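Local coordinates for protein acidocalcisomal pyrophosphatase (Trypanosoma brucei brucei, PDB 5C5V) that probably hydrolyses inorganic pyrophosphate to phosphate with the help of magnesium ions, as an acidocalcisomal member of the soluble pyrophosphatase family, at residues Ile158-Glu167 / Lys178-Tyr189; Ser239-Leu247 / Lys258-Cys269. All coordinates share one frame; numbering follows the deposited sequence.

Contact 1 of 2, residues Ile158-Glu167 / Lys178-Tyr189. With MG (magnesium ion), chain F; 2PN (imidodiphosphoric acid), chain C.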
loop_
_atom_site.group_PDB
_atom_site.type_symbol
_atom_site.label_atom_id
_atom_site.label_comp_id
_atom_site.label_asym_id
_atom_site.label_seq_id
_atom_site.Cartn_x
_atom_site.Cartn_y
_atom_site.Cartn_z
ATOM N N ILE A 158 22.273 -1.742 12.103
ATOM C CA ILE A 158 21.534 -2.708 12.911
ATOM C C ILE A 158 20.135 -2.990 12.377
ATOM O O ILE A 158 19.211 -2.189 12.549
ATOM C CB ILE A 158 21.438 -2.229 14.358
ATOM C CG1 ILE A 158 22.849 -2.015 14.909
ATOM C CG2 ILE A 158 20.644 -3.231 15.216
ATOM C CD1 ILE A 158 22.857 -1.478 16.308
ATOM N N PRO A 159 19.972 -4.146 11.747
ATOM C CA PRO A 159 18.692 -4.440 11.124
ATOM C C PRO A 159 17.559 -4.574 12.133
ATOM O O PRO A 159 17.759 -4.893 13.304
ATOM C CB PRO A 159 18.947 -5.773 10.414
ATOM C CG PRO A 159 20.431 -5.814 10.223
ATOM C CD PRO A 159 20.953 -5.204 11.483
ATOM N N LYS A 160 16.369 -4.288 11.634
ATOM C CA LYS A 160 15.120 -4.515 12.326
ATOM C C LYS A 160 15.117 -5.889 13.016
ATOM O O LYS A 160 15.513 -6.895 12.411
ATOM C CB LYS A 160 13.991 -4.399 11.296
ATOM C CG LYS A 160 12.591 -4.238 11.817
ATOM C CD LYS A 160 11.659 -4.160 10.611
ATOM C CE LYS A 160 10.247 -3.856 10.999
ATOM N NZ LYS A 160 10.159 -2.457 11.393
ATOM N N TRP A 161 14.715 -5.911 14.286
ATOM C CA TRP A 161 14.544 -7.150 15.059
ATOM C C TRP A 161 15.846 -7.838 15.463
ATOM O O TRP A 161 15.840 -9.035 15.732
ATOM C CB TRP A 161 13.697 -8.161 14.276
ATOM C CG TRP A 161 12.383 -7.625 13.829
ATOM C CD1 TRP A 161 11.532 -6.842 14.543
ATOM C CD2 TRP A 161 11.784 -7.812 12.545
ATOM N NE1 TRP A 161 10.423 -6.537 13.790
ATOM C CE2 TRP A 161 10.557 -7.121 12.555
ATOM C CE3 TRP A 161 12.172 -8.488 11.382
ATOM C CZ2 TRP A 161 9.713 -7.086 11.447
ATOM C CZ3 TRP A 161 11.336 -8.449 10.282
ATOM C CH2 TRP A 161 10.115 -7.758 10.326
ATOM N N THR A 162 16.961 -7.112 15.462
ATOM C CA THR A 162 18.223 -7.704 15.890
ATOM C C THR A 162 18.830 -6.872 17.011
ATOM O O THR A 162 18.326 -5.792 17.326
ATOM C CB THR A 162 19.218 -7.833 14.709
ATOM O OG1 THR A 162 19.679 -6.536 14.298
ATOM C CG2 THR A 162 18.540 -8.540 13.537
ATOM N N ARG A 163 19.906 -7.368 17.616
ATOM C CA ARG A 163 20.516 -6.643 18.723
ATOM C C ARG A 163 22.057 -6.648 18.763
ATOM O O ARG A 163 22.644 -6.119 19.710
ATOM C CB ARG A 163 19.981 -7.193 20.038
ATOM C CG ARG A 163 20.378 -8.624 20.326
ATOM C CD ARG A 163 19.789 -9.062 21.669
ATOM N NE ARG A 163 18.332 -9.160 21.620
ATOM C CZ ARG A 163 17.555 -9.255 22.694
ATOM N NH1 ARG A 163 18.099 -9.257 23.904
ATOM N NH2 ARG A 163 16.231 -9.343 22.569
ATOM N N ALA A 164 22.708 -7.215 17.749
ATOM C CA ALA A 164 24.167 -7.064 17.614
ATOM C C ALA A 164 24.447 -5.616 17.243
ATOM O O ALA A 164 23.924 -5.126 16.249
ATOM C CB ALA A 164 24.738 -8.010 16.573
ATOM N N LYS A 165 25.221 -4.922 18.072
ATOM C CA LYS A 165 25.423 -3.490 17.891
ATOM C C LYS A 165 26.584 -3.184 16.935
ATOM O O LYS A 165 27.682 -2.831 17.357
ATOM C CB LYS A 165 25.649 -2.816 19.243
ATOM C CG LYS A 165 24.981 -1.455 19.389
ATOM C CD LYS A 165 25.669 -0.374 18.583
ATOM C CE LYS A 165 25.002 0.988 18.766
ATOM N NZ LYS A 165 25.646 2.064 17.931
ATOM N N PHE A 166 26.323 -3.334 15.642
ATOM C CA PHE A 166 27.288 -2.961 14.635
ATOM C C PHE A 166 27.332 -1.439 14.515
ATOM O O PHE A 166 26.352 -0.765 14.828
ATOM C CB PHE A 166 26.945 -3.604 13.303
ATOM C CG PHE A 166 27.011 -5.099 13.326
ATOM C CD1 PHE A 166 25.854 -5.862 13.254
ATOM C CD2 PHE A 166 28.225 -5.745 13.438
ATOM C CE1 PHE A 166 25.917 -7.239 13.274
ATOM C CE2 PHE A 166 28.299 -7.121 13.451
ATOM C CZ PHE A 166 27.143 -7.876 13.380
ATOM N N GLU A 167 28.487 -0.928 14.090
ATOM C CA GLU A 167 28.791 0.494 13.999
ATOM C C GLU A 167 29.817 0.706 12.888
ATOM O O GLU A 167 30.708 -0.120 12.692
ATOM C CB GLU A 167 29.389 1.034 15.303
ATOM C CG GLU A 167 28.410 1.373 16.406
ATOM C CD GLU A 167 29.095 1.999 17.630
ATOM O OE1 GLU A 167 30.336 2.210 17.588
ATOM O OE2 GLU A 167 28.387 2.274 18.639
ATOM N N LYS A 178 31.975 -2.573 12.000
ATOM C CA LYS A 178 32.369 -3.586 12.961
ATOM C C LYS A 178 31.346 -3.681 14.089
ATOM O O LYS A 178 30.428 -2.851 14.195
ATOM C CB LYS A 178 33.751 -3.280 13.531
ATOM C CG LYS A 178 33.765 -2.122 14.500
ATOM C CD LYS A 178 35.178 -1.881 15.017
ATOM C CE LYS A 178 35.194 -0.958 16.223
ATOM N NZ LYS A 178 36.321 -1.292 17.147
ATOM N N GLN A 179 31.489 -4.705 14.919
ATOM C CA GLN A 179 30.668 -4.776 16.109
ATOM C C GLN A 179 31.345 -3.981 17.220
ATOM O O GLN A 179 32.536 -4.153 17.497
ATOM C CB GLN A 179 30.423 -6.226 16.533
ATOM C CG GLN A 179 29.308 -6.359 17.556
ATOM C CD GLN A 179 28.817 -7.784 17.727
ATOM O OE1 GLN A 179 29.247 -8.698 17.024
ATOM N NE2 GLN A 179 27.917 -7.979 18.682
ATOM N N ASP A 180 30.586 -3.084 17.834
ATOM C CA ASP A 180 31.063 -2.338 18.983
ATOM C C ASP A 180 31.479 -3.302 20.100
ATOM O O ASP A 180 30.954 -4.415 20.204
ATOM C CB ASP A 180 29.975 -1.374 19.457
ATOM C CG ASP A 180 30.486 -0.358 20.444
ATOM O OD1 ASP A 180 31.723 -0.182 20.552
ATOM O OD2 ASP A 180 29.642 0.277 21.114
ATOM N N ILE A 181 32.446 -2.878 20.907
ATOM C CA ILE A 181 32.962 -3.673 22.017
ATOM C C ILE A 181 32.533 -3.064 23.356
ATOM O O ILE A 181 32.809 -1.888 23.633
ATOM C CB ILE A 181 34.514 -3.760 21.986
ATOM C CG1 ILE A 181 35.017 -4.332 20.649
ATOM C CG2 ILE A 181 35.032 -4.572 23.180
ATOM C CD1 ILE A 181 34.591 -5.769 20.396
ATOM N N LYS A 182 31.855 -3.846 24.187
ATOM C CA LYS A 182 31.469 -3.346 25.498
ATOM C C LYS A 182 31.836 -4.356 26.568
ATOM O O LYS A 182 31.467 -5.528 26.469
ATOM C CB LYS A 182 29.974 -3.023 25.552
ATOM C CG LYS A 182 29.559 -2.426 26.880
ATOM C CD LYS A 182 28.152 -1.854 26.856
ATOM C CE LYS A 182 27.762 -1.352 28.244
ATOM N NZ LYS A 182 28.802 -0.451 28.804
ATOM N N ASN A 183 32.563 -3.897 27.588
ATOM C CA ASN A 183 33.040 -4.777 28.656
ATOM C C ASN A 183 33.916 -5.892 28.110
ATOM O O ASN A 183 33.849 -7.028 28.585
ATOM C CB ASN A 183 31.869 -5.393 29.445
ATOM C CG ASN A 183 31.035 -4.351 30.159
ATOM O OD1 ASN A 183 31.555 -3.313 30.583
ATOM N ND2 ASN A 183 29.750 -4.632 30.333
ATOM N N GLY A 184 34.708 -5.579 27.091
ATOM C CA GLY A 184 35.658 -6.541 26.559
ATOM C C GLY A 184 35.119 -7.541 25.550
ATOM O O GLY A 184 35.903 -8.174 24.843
ATOM N N VAL A 185 33.795 -7.696 25.482
ATOM C CA VAL A 185 33.173 -8.611 24.520
ATOM C C VAL A 185 32.389 -7.861 23.436
ATOM O O VAL A 185 31.991 -6.710 23.638
ATOM C CB VAL A 185 32.221 -9.588 25.232
ATOM C CG1 VAL A 185 32.993 -10.417 26.235
ATOM C CG2 VAL A 185 31.105 -8.824 25.932
ATOM N N PRO A 186 32.156 -8.509 22.281
ATOM C CA PRO A 186 31.291 -7.901 21.259
ATOM C C PRO A 186 29.917 -7.525 21.841
ATOM O O PRO A 186 29.308 -8.340 22.527
ATOM C CB PRO A 186 31.179 -8.997 20.197
ATOM C CG PRO A 186 32.447 -9.778 20.346
ATOM C CD PRO A 186 32.742 -9.781 21.819
ATOM N N ARG A 187 29.459 -6.301 21.588
ATOM C CA ARG A 187 28.283 -5.755 22.263
ATOM C C ARG A 187 26.939 -6.178 21.657
ATOM O O ARG A 187 26.706 -6.048 20.454
ATOM C CB ARG A 187 28.386 -4.228 22.287
ATOM C CG ARG A 187 27.178 -3.481 22.821
ATOM C CD ARG A 187 27.371 -1.977 22.634
ATOM N NE ARG A 187 26.238 -1.182 23.099
ATOM C CZ ARG A 187 26.017 0.088 22.760
ATOM N NH1 ARG A 187 26.836 0.719 21.920
ATOM N NH2 ARG A 187 24.959 0.728 23.244
ATOM N N PHE A 188 26.058 -6.690 22.513
ATOM C CA PHE A 188 24.661 -6.919 22.152
ATOM C C PHE A 188 23.797 -6.074 23.063
ATOM O O PHE A 188 24.110 -5.936 24.241
ATOM C CB PHE A 188 24.265 -8.391 22.285
ATOM C CG PHE A 188 24.995 -9.312 21.347
ATOM C CD1 PHE A 188 24.398 -9.733 20.167
ATOM C CD2 PHE A 188 26.276 -9.759 21.643
ATOM C CE1 PHE A 188 25.059 -10.574 19.303
ATOM C CE2 PHE A 188 26.938 -10.609 20.785
ATOM C CZ PHE A 188 26.329 -11.015 19.613
ATOM N N TYR A 189 22.728 -5.496 22.529
ATOM C CA TYR A 189 21.783 -4.785 23.377
ATOM C C TYR A 189 21.249 -5.710 24.459
ATOM O O TYR A 189 20.767 -6.804 24.171
ATOM C CB TYR A 189 20.612 -4.253 22.574
ATOM C CG TYR A 189 20.916 -3.099 21.677
ATOM C CD1 TYR A 189 21.717 -2.050 22.107
ATOM C CD2 TYR A 189 20.373 -3.038 20.401
ATOM C CE1 TYR A 189 21.974 -0.987 21.282
ATOM C CE2 TYR A 189 20.625 -1.981 19.571
ATOM C CZ TYR A 189 21.426 -0.960 20.010
ATOM O OH TYR A 189 21.668 0.107 19.182
HETATM MG MG MG F . 28.237 3.970 20.062
HETATM P P1 2PN C . 25.171 4.107 21.350
HETATM O O1 2PN C . 26.605 3.519 21.378
HETATM O O2 2PN C . 25.196 5.485 22.066
HETATM O O3 2PN C . 24.191 3.090 22.000
HETATM N N1 2PN C . 24.694 4.270 19.795
HETATM P P2 2PN C . 25.296 5.374 18.745
HETATM O O4 2PN C . 26.863 5.279 18.677
HETATM O O5 2PN C . 24.911 6.742 19.272
HETATM O O6 2PN C . 24.734 5.152 17.410
HETATM O O HOH W 1 21.054 -9.539 24.826
HETATM O O HOH W 2 30.086 4.623 19.020
HETATM O O HOH W 3 29.464 3.149 21.477
HETATM O O HOH W 4 28.639 5.485 21.477
#
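Lys165 and Arg187 run side by side toward the bound imidodiphosphate, and the aliphatic part of the lysine lies over one face of the guanidinium, its CG 3.7 Å above that plane. Beneath them Lys165 N donates to Arg187 O at 171° and Lys165 O receives Asp180 N. Next to this, Phe166 and Glu167 pair antiparallel with Gln179 and Lys178, Glu167 and Lys178 exchanging a bond each way. Arg187 O is gripped twice, since Gln179 NE2 reaches it (2.9 Å) from the other face of its carbonyl plane; the same amide nitrogen sits over the ring of Phe188.

Charged groups gather at the ligand. Arg187 is stretched out, with CG anti to its own N (chi1 174°), and presents two N-H groups to one phosphoryl group: NH1 bonds 2PN O1 at 2.9 Å and NH2 bonds 2PN O3 at 2.8 Å. NH1 is also salt-bridged to Asp180 OD2, its N-H directed to the anti lone pair; OD2 accepts from a magnesium-bound water as well. Glu167 OE2 binds magnesium at 2.2 Å and is salt-bridged to Lys165 NZ, which meets its anti lone pair; two ligand oxygens and three waters complete the ion's shell.

Packing round Tyr189 lies farther along. Its CE1 and CZ meet Lys165 CG, Ile158 CD1 touches its OH at 3.5 Å, and Arg163 CB packs on its CB. The Arg163 guanidinium is salt-bridged to Asp193 and hydrogen-bonded to His191 O of the second subunit.

The carboxylates of Glu167 and Asp180 stack with their planes 24° apart, Glu167 OE2 3.4 Å from Asp180 OD2, a closeness probably made tolerable by magnesium, Lys165 and Arg187. The strand pair and adjoining loops thus supply both a metal ligand and cationic groups to the pyrophosphatase pocket.

Contact 2 of 2, residues Ser239-Leu247 / Lys258-Cys269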
loop_
_atom_site.group_PDB
_atom_site.type_symbol
_atom_site.label_atom_id
_atom_site.label_comp_id
_atom_site.label_asym_id
_atom_site.label_seq_id
_atom_site.Cartn_x
_atom_site.Cartn_y
_atom_site.Cartn_z
ATOM N N SER A 239 20.298 2.337 1.535
ATOM C CA SER A 239 19.127 2.562 0.709
ATOM C C SER A 239 18.567 3.956 0.887
ATOM O O SER A 239 18.837 4.627 1.877
ATOM C CB SER A 239 18.055 1.526 1.012
ATOM O OG SER A 239 17.725 1.567 2.391
ATOM N N ALA A 240 17.793 4.382 -0.099
ATOM C CA ALA A 240 17.303 5.743 -0.144
ATOM C C ALA A 240 16.149 5.923 0.821
ATOM O O ALA A 240 15.201 5.128 0.836
ATOM C CB ALA A 240 16.881 6.103 -1.567
ATOM N N VAL A 241 16.233 6.957 1.648
ATOM C CA VAL A 241 15.176 7.202 2.617
ATOM C C VAL A 241 14.702 8.638 2.573
ATOM O O VAL A 241 15.378 9.530 2.054
ATOM C CB VAL A 241 15.613 6.882 4.071
ATOM C CG1 VAL A 241 16.110 5.454 4.187
ATOM C CG2 VAL A 241 16.642 7.888 4.567
ATOM N N LYS A 242 13.516 8.835 3.126
ATOM C CA LYS A 242 12.890 10.135 3.271
ATOM C C LYS A 242 12.879 10.523 4.740
ATOM O O LYS A 242 12.397 9.774 5.574
ATOM C CB LYS A 242 11.465 10.107 2.716
ATOM C CG LYS A 242 10.687 11.371 2.980
ATOM C CD LYS A 242 9.540 11.531 2.001
ATOM C CE LYS A 242 8.253 10.980 2.549
ATOM N NZ LYS A 242 7.130 11.342 1.618
ATOM N N VAL A 243 13.411 11.695 5.049
ATOM C CA VAL A 243 13.487 12.181 6.418
ATOM C C VAL A 243 12.153 12.786 6.872
ATOM O O VAL A 243 11.571 13.601 6.158
ATOM C CB VAL A 243 14.607 13.230 6.548
ATOM C CG1 VAL A 243 14.416 14.089 7.793
ATOM C CG2 VAL A 243 15.973 12.554 6.511
ATOM N N LEU A 244 11.678 12.386 8.054
ATOM C CA LEU A 244 10.379 12.824 8.566
ATOM C C LEU A 244 10.506 13.738 9.778
ATOM O O LEU A 244 9.674 14.608 9.988
ATOM C CB LEU A 244 9.505 11.617 8.932
ATOM C CG LEU A 244 9.197 10.688 7.767
ATOM C CD1 LEU A 244 8.507 9.444 8.264
ATOM C CD2 LEU A 244 8.354 11.413 6.714
ATOM N N GLY A 245 11.526 13.533 10.596
ATOM C CA GLY A 245 11.648 14.313 11.811
ATOM C C GLY A 245 12.839 13.873 12.620
ATOM O O GLY A 245 13.587 12.999 12.195
ATOM N N VAL A 246 13.028 14.459 13.794
ATOM C CA VAL A 246 14.206 14.106 14.575
ATOM C C VAL A 246 13.978 14.260 16.071
ATOM O O VAL A 246 13.288 15.173 16.519
ATOM C CB VAL A 246 15.446 14.961 14.139
ATOM C CG1 VAL A 246 15.182 16.432 14.350
ATOM C CG2 VAL A 246 16.676 14.540 14.900
ATOM N N LEU A 247 14.588 13.363 16.836
ATOM C CA LEU A 247 14.509 13.371 18.290
ATOM C C LEU A 247 15.799 13.872 18.911
ATOM O O LEU A 247 16.877 13.365 18.595
ATOM C CB LEU A 247 14.193 11.964 18.806
ATOM C CG LEU A 247 14.042 11.830 20.320
ATOM C CD1 LEU A 247 12.919 12.716 20.823
ATOM C CD2 LEU A 247 13.799 10.365 20.701
ATOM N N LYS A 258 18.440 11.693 16.896
ATOM C CA LYS A 258 17.928 10.466 16.297
ATOM C C LYS A 258 16.926 10.828 15.222
ATOM O O LYS A 258 15.791 11.208 15.522
ATOM C CB LYS A 258 17.292 9.568 17.360
ATOM C CG LYS A 258 18.274 9.034 18.398
ATOM C CD LYS A 258 19.118 7.903 17.840
ATOM C CE LYS A 258 20.083 7.375 18.885
ATOM N NZ LYS A 258 21.139 8.368 19.208
ATOM N N VAL A 259 17.355 10.739 13.968
ATOM C CA VAL A 259 16.492 11.114 12.860
ATOM C C VAL A 259 15.511 9.990 12.548
ATOM O O VAL A 259 15.901 8.826 12.427
ATOM C CB VAL A 259 17.301 11.469 11.590
ATOM C CG1 VAL A 259 16.363 11.740 10.415
ATOM C CG2 VAL A 259 18.194 12.675 11.843
ATOM N N VAL A 260 14.236 10.350 12.433
ATOM C CA VAL A 260 13.201 9.409 12.040
ATOM C C VAL A 260 13.045 9.507 10.539
ATOM O O VAL A 260 12.839 10.599 10.002
ATOM C CB VAL A 260 11.831 9.700 12.725
ATOM C CG1 VAL A 260 10.767 8.713 12.225
ATOM C CG2 VAL A 260 11.947 9.622 14.245
ATOM N N CYS A 261 13.149 8.375 9.855
ATOM C CA CYS A 261 13.053 8.390 8.400
ATOM C C CYS A 261 12.347 7.148 7.917
ATOM O O CYS A 261 12.140 6.202 8.685
ATOM C CB CYS A 261 14.447 8.491 7.764
ATOM S SG CYS A 261 15.498 7.055 8.114
ATOM N N ILE A 262 11.979 7.138 6.644
ATOM C CA ILE A 262 11.367 5.943 6.081
ATOM C C ILE A 262 11.845 5.683 4.665
ATOM O O ILE A 262 11.992 6.601 3.865
ATOM C CB ILE A 262 9.824 6.023 6.082
ATOM C CG1 ILE A 262 9.238 4.694 5.594
ATOM C CG2 ILE A 262 9.329 7.189 5.237
ATOM C CD1 ILE A 262 7.753 4.594 5.770
ATOM N N SER A 263 12.081 4.409 4.381
ATOM C CA SER A 263 12.518 3.957 3.074
ATOM C C SER A 263 11.612 4.424 1.943
ATOM O O SER A 263 10.392 4.291 2.010
ATOM C CB SER A 263 12.596 2.428 3.057
ATOM O OG SER A 263 12.710 1.958 1.724
ATOM N N HIS A 264 12.212 4.944 0.887
ATOM C CA HIS A 264 11.457 5.344 -0.286
ATOM C C HIS A 264 10.837 4.136 -0.978
ATOM O O HIS A 264 10.067 4.295 -1.909
ATOM C CB HIS A 264 12.356 6.108 -1.267
ATOM C CG HIS A 264 12.434 7.578 -0.998
ATOM N ND1 HIS A 264 11.448 8.461 -1.384
ATOM C CD2 HIS A 264 13.378 8.322 -0.373
ATOM C CE1 HIS A 264 11.786 9.685 -1.019
ATOM N NE2 HIS A 264 12.952 9.628 -0.402
ATOM N N ASN A 265 11.181 2.931 -0.526
ATOM C CA ASN A 265 10.601 1.699 -1.063
ATOM C C ASN A 265 9.445 1.121 -0.256
ATOM O O ASN A 265 8.838 0.129 -0.666
ATOM C CB ASN A 265 11.678 0.633 -1.195
ATOM C CG ASN A 265 12.453 0.790 -2.450
ATOM O OD1 ASN A 265 11.903 1.255 -3.459
ATOM N ND2 ASN A 265 13.751 0.446 -2.416
ATOM N N ASP A 266 9.155 1.719 0.892
ATOM C CA ASP A 266 8.039 1.263 1.707
ATOM C C ASP A 266 6.721 1.670 1.047
ATOM O O ASP A 266 6.620 2.750 0.455
ATOM C CB ASP A 266 8.113 1.823 3.134
ATOM C CG ASP A 266 7.207 1.070 4.108
ATOM O OD1 ASP A 266 7.681 0.106 4.752
ATOM O OD2 ASP A 266 6.015 1.437 4.251
ATOM N N PRO A 267 5.710 0.787 1.143
ATOM C CA PRO A 267 4.360 0.973 0.584
ATOM C C PRO A 267 3.658 2.226 1.092
ATOM O O PRO A 267 2.801 2.749 0.384
ATOM C CB PRO A 267 3.615 -0.294 1.032
ATOM C CG PRO A 267 4.705 -1.329 1.152
ATOM C CD PRO A 267 5.891 -0.564 1.705
ATOM N N ILE A 268 3.994 2.700 2.284
ATOM C CA ILE A 268 3.333 3.887 2.816
ATOM C C ILE A 268 4.193 5.141 2.816
ATOM O O ILE A 268 3.872 6.097 3.532
ATOM C CB ILE A 268 2.842 3.670 4.263
ATOM C CG1 ILE A 268 4.017 3.537 5.227
ATOM C CG2 ILE A 268 1.912 2.452 4.337
ATOM C CD1 ILE A 268 3.611 3.657 6.682
ATOM N N CYS A 269 5.292 5.140 2.057
ATOM C CA CYS A 269 6.176 6.308 1.995
ATOM C C CYS A 269 5.454 7.543 1.450
ATOM O O CYS A 269 5.613 8.640 1.981
ATOM C CB CYS A 269 7.417 6.018 1.138
ATOM S SG CYS A 269 8.674 7.350 1.224
#
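A classic beta bulge interrupts the pairing of these two antiparallel strands: Leu244 and Gly245 both face Val260, and the register slips by one residue. Val260 O therefore accepts two backbone N-H groups, from Leu244 N at 2.9 Å and from Gly245 N at 3.3 Å. Regular pairing resumes on each side, with Lys242 and Ile262, then Leu247 and Lys258, as hydrogen-bonded pairs.

On the face that carries Val243, Cys261, Val246 and Val259, Val243 crosses Val259 at about a right angle. Val243 CG1 and CG2 each lie 4.0 Å from Val259 CG1, and Val246 CG2 meets Val259 CG2 at 3.9 Å. At the bulge, Leu244 CD1 touches Ile262 CG2.

Past the strand end, His264 N bonds Ala240 O almost straight (174°). The imidazole lies across Lys242, NE2 3.5 Å from Lys242 CB, and NE2 itself bonds Asn150 O. Lys242 leaves its backbone with CG anti to N (chi1 173°), then bends at chi3, which carries NZ to Cys269 O at 3.1 Å from above the carbonyl plane. The strand is thereby tied to the two consecutive type I turns from Ser263 to Cys269.

Helix 316-336 packs on Val243 and Val246, while strand 313-315 touches Val246, Leu247 and Val260. Strand 152-156 flanks Val241 and Val243, and strand 224-227 bonds to Val259 through its backbone, placing this hairpin inside the large mixed sheet.

Overall arrangement
Contact 1 centres on the hairpin of strands 166-168 and 177-182 with its adjoining loops; contact 2 is the long hairpin 238-251/254-263, later in the same pyrophosphatase domain. Their centres lie 23 Å apart and their nearest atoms about 7 Å, without touching. Both relate to the same ligand, however. Contact 1 gives Lys165, Glu167 and Arg187 to the imidodiphosphate pocket, whereas contact 2 approaches it through Lys258, whose side chain comes about 4 Å from the ligand and from a magnesium ion and hydrogen-bonds the metal ligand Asp224. The three-stranded sheet and the large mixed sheet thus converge on one site, and each contact also meets the second subunit.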